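Local coordinates for protein acyl-coenzyme A oxidase 3 (Yarrowia lipolytica, PDB 5YS9) that oxidises acyl-CoA esters to (2E)-enoyl-CoA with bound FAD, reducing O2 to hydrogen peroxide in peroxisomal fatty acid beta-oxidation, at residues T19-P24 and D652-K657; T322-Y327 and I644-N650. Numbering follows the deposited sequence.

Contact 1 of 2, residues T19-P24 and D652-K657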
loop_
_atom_site.group_PDB
_atom_site.type_symbol
_atom_site.label_atom_id
_atom_site.label_comp_id
_atom_site.label_asym_id
_atom_site.label_seq_id
_atom_site.Cartn_x
_atom_site.Cartn_y
_atom_site.Cartn_z
ATOM N N THR A 19 -13.283 27.561 -10.627
ATOM C CA THR A 19 -12.670 26.372 -10.098
ATOM C C THR A 19 -11.282 26.685 -9.576
ATOM O O THR A 19 -10.895 26.209 -8.530
ATOM C CB THR A 19 -12.564 25.314 -11.197
ATOM O OG1 THR A 19 -13.873 24.880 -11.546
ATOM C CG2 THR A 19 -11.772 24.128 -10.740
ATOM N N PHE A 20 -10.538 27.478 -10.320
ATOM C CA PHE A 20 -9.216 27.908 -9.916
ATOM C C PHE A 20 -9.147 28.815 -8.688
ATOM O O PHE A 20 -8.257 28.674 -7.875
ATOM C CB PHE A 20 -8.517 28.568 -11.098
ATOM C CG PHE A 20 -7.050 28.718 -10.918
ATOM C CD1 PHE A 20 -6.235 27.616 -10.915
ATOM C CD2 PHE A 20 -6.487 29.958 -10.740
ATOM C CE1 PHE A 20 -4.886 27.745 -10.750
ATOM C CE2 PHE A 20 -5.134 30.092 -10.571
ATOM C CZ PHE A 20 -4.334 28.984 -10.574
ATOM N N THR A 21 -10.058 29.771 -8.582
ATOM C CA THR A 21 -9.981 30.770 -7.524
ATOM C C THR A 21 -10.757 30.503 -6.236
ATOM O O THR A 21 -10.513 31.139 -5.235
ATOM C CB THR A 21 -10.345 32.169 -8.048
ATOM O OG1 THR A 21 -11.725 32.212 -8.391
ATOM C CG2 THR A 21 -9.546 32.493 -9.255
ATOM N N GLU A 22 -11.691 29.569 -6.262
ATOM C CA GLU A 22 -12.482 29.292 -5.075
ATOM C C GLU A 22 -11.761 28.703 -3.865
ATOM O O GLU A 22 -12.076 29.046 -2.749
ATOM C CB GLU A 22 -13.725 28.475 -5.394
ATOM C CG GLU A 22 -14.866 28.806 -4.467
ATOM C CD GLU A 22 -15.563 27.596 -3.920
ATOM O OE1 GLU A 22 -15.671 26.598 -4.630
ATOM O OE2 GLU A 22 -16.012 27.652 -2.778
ATOM N N PRO A 23 -10.830 27.790 -4.081
ATOM C CA PRO A 23 -10.230 27.053 -2.932
ATOM C C PRO A 23 -9.774 27.845 -1.671
ATOM O O PRO A 23 -10.203 27.501 -0.559
ATOM C CB PRO A 23 -9.060 26.308 -3.566
ATOM C CG PRO A 23 -9.524 26.066 -4.982
ATOM C CD PRO A 23 -10.265 27.331 -5.366
ATOM N N PRO A 24 -8.955 28.918 -1.826
ATOM C CA PRO A 24 -8.594 29.654 -0.594
ATOM C C PRO A 24 -9.794 30.224 0.163
ATOM O O PRO A 24 -9.761 30.293 1.383
ATOM C CB PRO A 24 -7.683 30.781 -1.089
ATOM C CG PRO A 24 -8.057 30.975 -2.502
ATOM C CD PRO A 24 -8.435 29.596 -3.033
ATOM N N ASP A 652 -2.873 27.796 3.171
ATOM C CA ASP A 652 -3.817 28.735 2.596
ATOM C C ASP A 652 -4.919 28.119 1.745
ATOM O O ASP A 652 -5.927 28.743 1.494
ATOM C CB ASP A 652 -3.125 29.935 1.942
ATOM C CG ASP A 652 -2.607 29.654 0.569
ATOM O OD1 ASP A 652 -2.557 28.504 0.147
ATOM O OD2 ASP A 652 -2.236 30.607 -0.105
ATOM N N GLY A 653 -4.719 26.891 1.309
ATOM C CA GLY A 653 -5.746 26.191 0.583
ATOM C C GLY A 653 -5.847 26.486 -0.887
ATOM O O GLY A 653 -6.795 26.092 -1.513
ATOM N N ASP A 654 -4.870 27.176 -1.442
ATOM C CA ASP A 654 -4.889 27.499 -2.854
ATOM C C ASP A 654 -4.352 26.331 -3.669
ATOM O O ASP A 654 -3.316 26.410 -4.277
ATOM C CB ASP A 654 -4.033 28.730 -3.087
ATOM C CG ASP A 654 -4.608 29.655 -4.111
ATOM O OD1 ASP A 654 -5.500 29.253 -4.853
ATOM O OD2 ASP A 654 -4.145 30.794 -4.187
ATOM N N VAL A 655 -5.120 25.261 -3.700
ATOM C CA VAL A 655 -4.668 23.949 -4.097
ATOM C C VAL A 655 -4.154 23.873 -5.547
ATOM O O VAL A 655 -3.062 23.414 -5.790
ATOM C CB VAL A 655 -5.853 22.975 -3.848
ATOM C CG1 VAL A 655 -5.870 21.751 -4.743
ATOM C CG2 VAL A 655 -5.927 22.582 -2.397
ATOM N N TYR A 656 -4.916 24.412 -6.475
ATOM C CA TYR A 656 -4.574 24.441 -7.889
ATOM C C TYR A 656 -3.469 25.420 -8.248
ATOM O O TYR A 656 -2.623 25.119 -9.065
ATOM C CB TYR A 656 -5.828 24.724 -8.703
ATOM C CG TYR A 656 -6.907 23.722 -8.399
ATOM C CD1 TYR A 656 -6.663 22.342 -8.508
ATOM C CD2 TYR A 656 -8.172 24.135 -7.991
ATOM C CE1 TYR A 656 -7.658 21.413 -8.236
ATOM C CE2 TYR A 656 -9.178 23.213 -7.708
ATOM C CZ TYR A 656 -8.927 21.861 -7.820
ATOM O OH TYR A 656 -9.927 20.977 -7.532
ATOM N N LYS A 657 -3.442 26.572 -7.614
ATOM C CA LYS A 657 -2.396 27.547 -7.881
ATOM C C LYS A 657 -1.019 26.999 -7.469
ATOM O O LYS A 657 -0.078 27.092 -8.228
ATOM C CB LYS A 657 -2.708 28.834 -7.157
ATOM C CG LYS A 657 -1.806 29.998 -7.505
ATOM C CD LYS A 657 -2.369 31.289 -6.931
ATOM C CE LYS A 657 -2.198 32.447 -7.898
ATOM N NZ LYS A 657 -2.631 33.702 -7.232
HETATM O O HOH W 1 -7.430 30.379 2.775
#
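Tyr656 and Phe20 bury the most surface here. The aromatic ring of Phe20 lies along the first turn of helix 655-666: its CD1 is 3.7 Å from Tyr656 CB and its CZ 3.6 Å from Lys657 CA, so the ring packs against Tyr656 CB and against CA and CB of Lys657. Tyr656, whose CA-CB bond points toward 19-24, meets Pro23 on the way (Pro23 CG to Tyr656 CD2, 3.8 Å), and its ring edge faces the carbonyl of Thr19 (Thr19 O to Tyr656 CD2, 3.5 Å). Its OH is hydrogen-bonded to Arg331, a residue of the FAD pocket, which suits a tyrosine: apolar ring, polar tip. The contact thus joins the N-terminal segment 19-24, which leads into helix 23-31, to a late helix of the C-terminal acyl-CoA oxidase region. Pro23 sets CB 3.1 Å from Gly653 O. Gly653 itself has phi 83°, and a CB there would jam against the preceding carbonyl oxygen. Just before it, Asp652 forms an Asx turn (Asp654 N to Asp652 OD1, 3.1 Å); OD1 is also hydrogen-bonded to His658. One water donates to both Pro24 O (2.7 Å) and Asp652 O (2.6 Å). Thr19 OG1 bonds to Glu175 of the second subunit.

Contact 2 of 2, residues T322-Y327 and I644-N650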
loop_
_atom_site.group_PDB
_atom_site.type_symbol
_atom_site.label_atom_id
_atom_site.label_comp_id
_atom_site.label_asym_id
_atom_site.label_seq_id
_atom_site.Cartn_x
_atom_site.Cartn_y
_atom_site.Cartn_z
ATOM N N THR A 322 -3.710 15.572 6.987
ATOM C CA THR A 322 -3.871 16.987 6.731
ATOM C C THR A 322 -3.933 17.336 5.252
ATOM O O THR A 322 -4.786 18.086 4.839
ATOM C CB THR A 322 -2.806 17.836 7.435
ATOM O OG1 THR A 322 -2.854 17.593 8.831
ATOM C CG2 THR A 322 -3.063 19.276 7.216
ATOM N N ILE A 323 -3.060 16.756 4.446
ATOM C CA ILE A 323 -3.126 16.953 2.969
ATOM C C ILE A 323 -4.509 16.574 2.418
ATOM O O ILE A 323 -5.166 17.402 1.710
ATOM C CB ILE A 323 -2.014 16.179 2.232
ATOM C CG1 ILE A 323 -0.662 16.846 2.514
ATOM C CG2 ILE A 323 -2.281 16.114 0.726
ATOM C CD1 ILE A 323 0.503 15.903 2.257
ATOM N N ALA A 324 -4.962 15.362 2.758
ATOM C CA ALA A 324 -6.251 14.855 2.190
ATOM C C ALA A 324 -7.440 15.666 2.610
ATOM O O ALA A 324 -8.315 15.895 1.782
ATOM C CB ALA A 324 -6.497 13.406 2.538
ATOM N N LEU A 325 -7.465 16.093 3.880
ATOM C CA LEU A 325 -8.602 16.855 4.436
ATOM C C LEU A 325 -8.724 18.278 3.893
ATOM O O LEU A 325 -9.829 18.748 3.613
ATOM C CB LEU A 325 -8.560 16.865 5.969
ATOM C CG LEU A 325 -9.038 15.536 6.570
ATOM C CD1 LEU A 325 -8.844 15.428 8.076
ATOM C CD2 LEU A 325 -10.499 15.263 6.220
ATOM N N ARG A 326 -7.596 18.961 3.760
ATOM C CA ARG A 326 -7.587 20.293 3.157
ATOM C C ARG A 326 -8.004 20.236 1.709
ATOM O O ARG A 326 -8.861 21.031 1.288
ATOM C CB ARG A 326 -6.215 20.960 3.269
ATOM C CG ARG A 326 -5.946 21.491 4.653
ATOM C CD ARG A 326 -4.533 22.003 4.752
ATOM N NE ARG A 326 -4.267 22.312 6.145
ATOM C CZ ARG A 326 -3.132 22.803 6.652
ATOM N NH1 ARG A 326 -2.075 23.018 5.884
ATOM N NH2 ARG A 326 -3.066 23.031 7.971
ATOM N N TYR A 327 -7.420 19.300 0.948
ATOM C CA TYR A 327 -7.934 19.003 -0.395
ATOM C C TYR A 327 -9.427 18.770 -0.371
ATOM O O TYR A 327 -10.174 19.390 -1.108
ATOM C CB TYR A 327 -7.287 17.763 -1.002
ATOM C CG TYR A 327 -7.647 17.534 -2.450
ATOM C CD1 TYR A 327 -7.304 18.459 -3.419
ATOM C CD2 TYR A 327 -8.296 16.407 -2.844
ATOM C CE1 TYR A 327 -7.652 18.286 -4.736
ATOM C CE2 TYR A 327 -8.651 16.221 -4.162
ATOM C CZ TYR A 327 -8.314 17.166 -5.116
ATOM O OH TYR A 327 -8.621 16.965 -6.453
ATOM N N ILE A 644 4.530 19.854 5.335
ATOM C CA ILE A 644 3.488 19.327 4.497
ATOM C C ILE A 644 4.061 18.829 3.189
ATOM O O ILE A 644 3.705 17.771 2.725
ATOM C CB ILE A 644 2.433 20.419 4.233
ATOM C CG1 ILE A 644 1.692 20.747 5.525
ATOM C CG2 ILE A 644 1.466 20.016 3.137
ATOM C CD1 ILE A 644 0.663 19.726 5.911
ATOM N N ASN A 645 4.927 19.635 2.593
ATOM C CA ASN A 645 5.686 19.270 1.412
ATOM C C ASN A 645 4.812 18.720 0.300
ATOM O O ASN A 645 5.182 17.771 -0.364
ATOM C CB ASN A 645 6.832 18.325 1.745
ATOM C CG ASN A 645 7.971 18.408 0.748
ATOM O OD1 ASN A 645 8.811 17.545 0.703
ATOM N ND2 ASN A 645 7.994 19.449 -0.046
ATOM N N ALA A 646 3.636 19.299 0.143
ATOM C CA ALA A 646 2.741 18.960 -0.938
ATOM C C ALA A 646 1.922 20.188 -1.278
ATOM O O ALA A 646 1.349 20.788 -0.394
ATOM C CB ALA A 646 1.854 17.808 -0.533
ATOM N N PRO A 647 1.809 20.542 -2.544
ATOM C CA PRO A 647 1.098 21.758 -2.936
ATOM C C PRO A 647 -0.380 21.779 -2.588
ATOM O O PRO A 647 -0.894 22.803 -2.206
ATOM C CB PRO A 647 1.259 21.794 -4.450
ATOM C CG PRO A 647 2.026 20.598 -4.828
ATOM C CD PRO A 647 2.672 20.048 -3.613
ATOM N N ILE A 648 -1.053 20.660 -2.751
ATOM C CA ILE A 648 -2.474 20.564 -2.472
ATOM C C ILE A 648 -2.790 20.643 -0.977
ATOM O O ILE A 648 -3.911 20.886 -0.593
ATOM C CB ILE A 648 -3.110 19.338 -3.161
ATOM C CG1 ILE A 648 -2.546 18.038 -2.613
ATOM C CG2 ILE A 648 -2.901 19.411 -4.663
ATOM C CD1 ILE A 648 -3.237 16.814 -3.143
ATOM N N GLY A 649 -1.790 20.394 -0.146
ATOM C CA GLY A 649 -1.919 20.488 1.293
ATOM C C GLY A 649 -1.474 21.758 2.006
ATOM O O GLY A 649 -1.423 21.782 3.216
ATOM N N ASN A 650 -1.117 22.801 1.274
ATOM C CA ASN A 650 -0.657 24.055 1.903
ATOM C C ASN A 650 -1.730 24.715 2.774
ATOM O O ASN A 650 -2.966 24.517 2.553
ATOM C CB ASN A 650 -0.122 25.059 0.869
ATOM C CG ASN A 650 1.163 24.588 0.199
ATOM O OD1 ASN A 650 1.900 23.744 0.725
ATOM N ND2 ASN A 650 1.429 25.133 -0.991
#
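Ile323 is the apolar centre, a branched side chain on helix 300-330 that the 644-650 segment curves around. Its CD1 is 3.6 Å from Ala646 CB, its CG1 3.9 Å from Ile644 CG2 and its CG2 3.9 Å from Ile648 CG1, so three aliphatic side chains surround Ile323. Gly649 lets the backbone come close: its CA is 4.1 Å from Ile323 CA and 4.0 Å from Ile323 CG1, and a CB there would clash with CG1. One turn further along the helix, Tyr327 CD1 rests 4.3 Å from Ile648 CB, extending the apolar patch, while Thr322 CG2 meets Ile644 CD1 at 4.0 Å on the preceding side. At the polar edge, Arg326 NH1 donates to Gly649 O (3.0 Å), approached near the guanidinium plane. A long arginine suits this place because its extended chain can reach a loop carbonyl with NH1 and still offer NH2 to Asp635 in a salt bridge. The arrangement packs a loop of the C-terminal region on a long helix of the C-alpha1 domain, in the all-helical part of the fold; Leu325 packs on helices 349-385 and 630-635, and Ile648 and Tyr327 both meet Val655 of helix 655-666.

How the contacts relate
The centres of contacts 1 and 2 lie about 12 Å apart, and the two meet at Val655: its CG2 is 3.2 Å from Ile648 O, and its CG1 3.8 Å from Tyr327 CD1. A short piece of chain, running from the loop 644-650 into helix 655-666, therefore packs first on helix 300-330 and then on the N-terminal segment 19-24, whose Pro23 also touches helix 300-330 at Val330. Both contacts lie close to bound FAD: the side chain of Tyr327 is about 5 Å from a cofactor and that of Tyr656 about 7 Å. Contact 1 also reaches the second subunit, whereas contact 2 is buried within one chain.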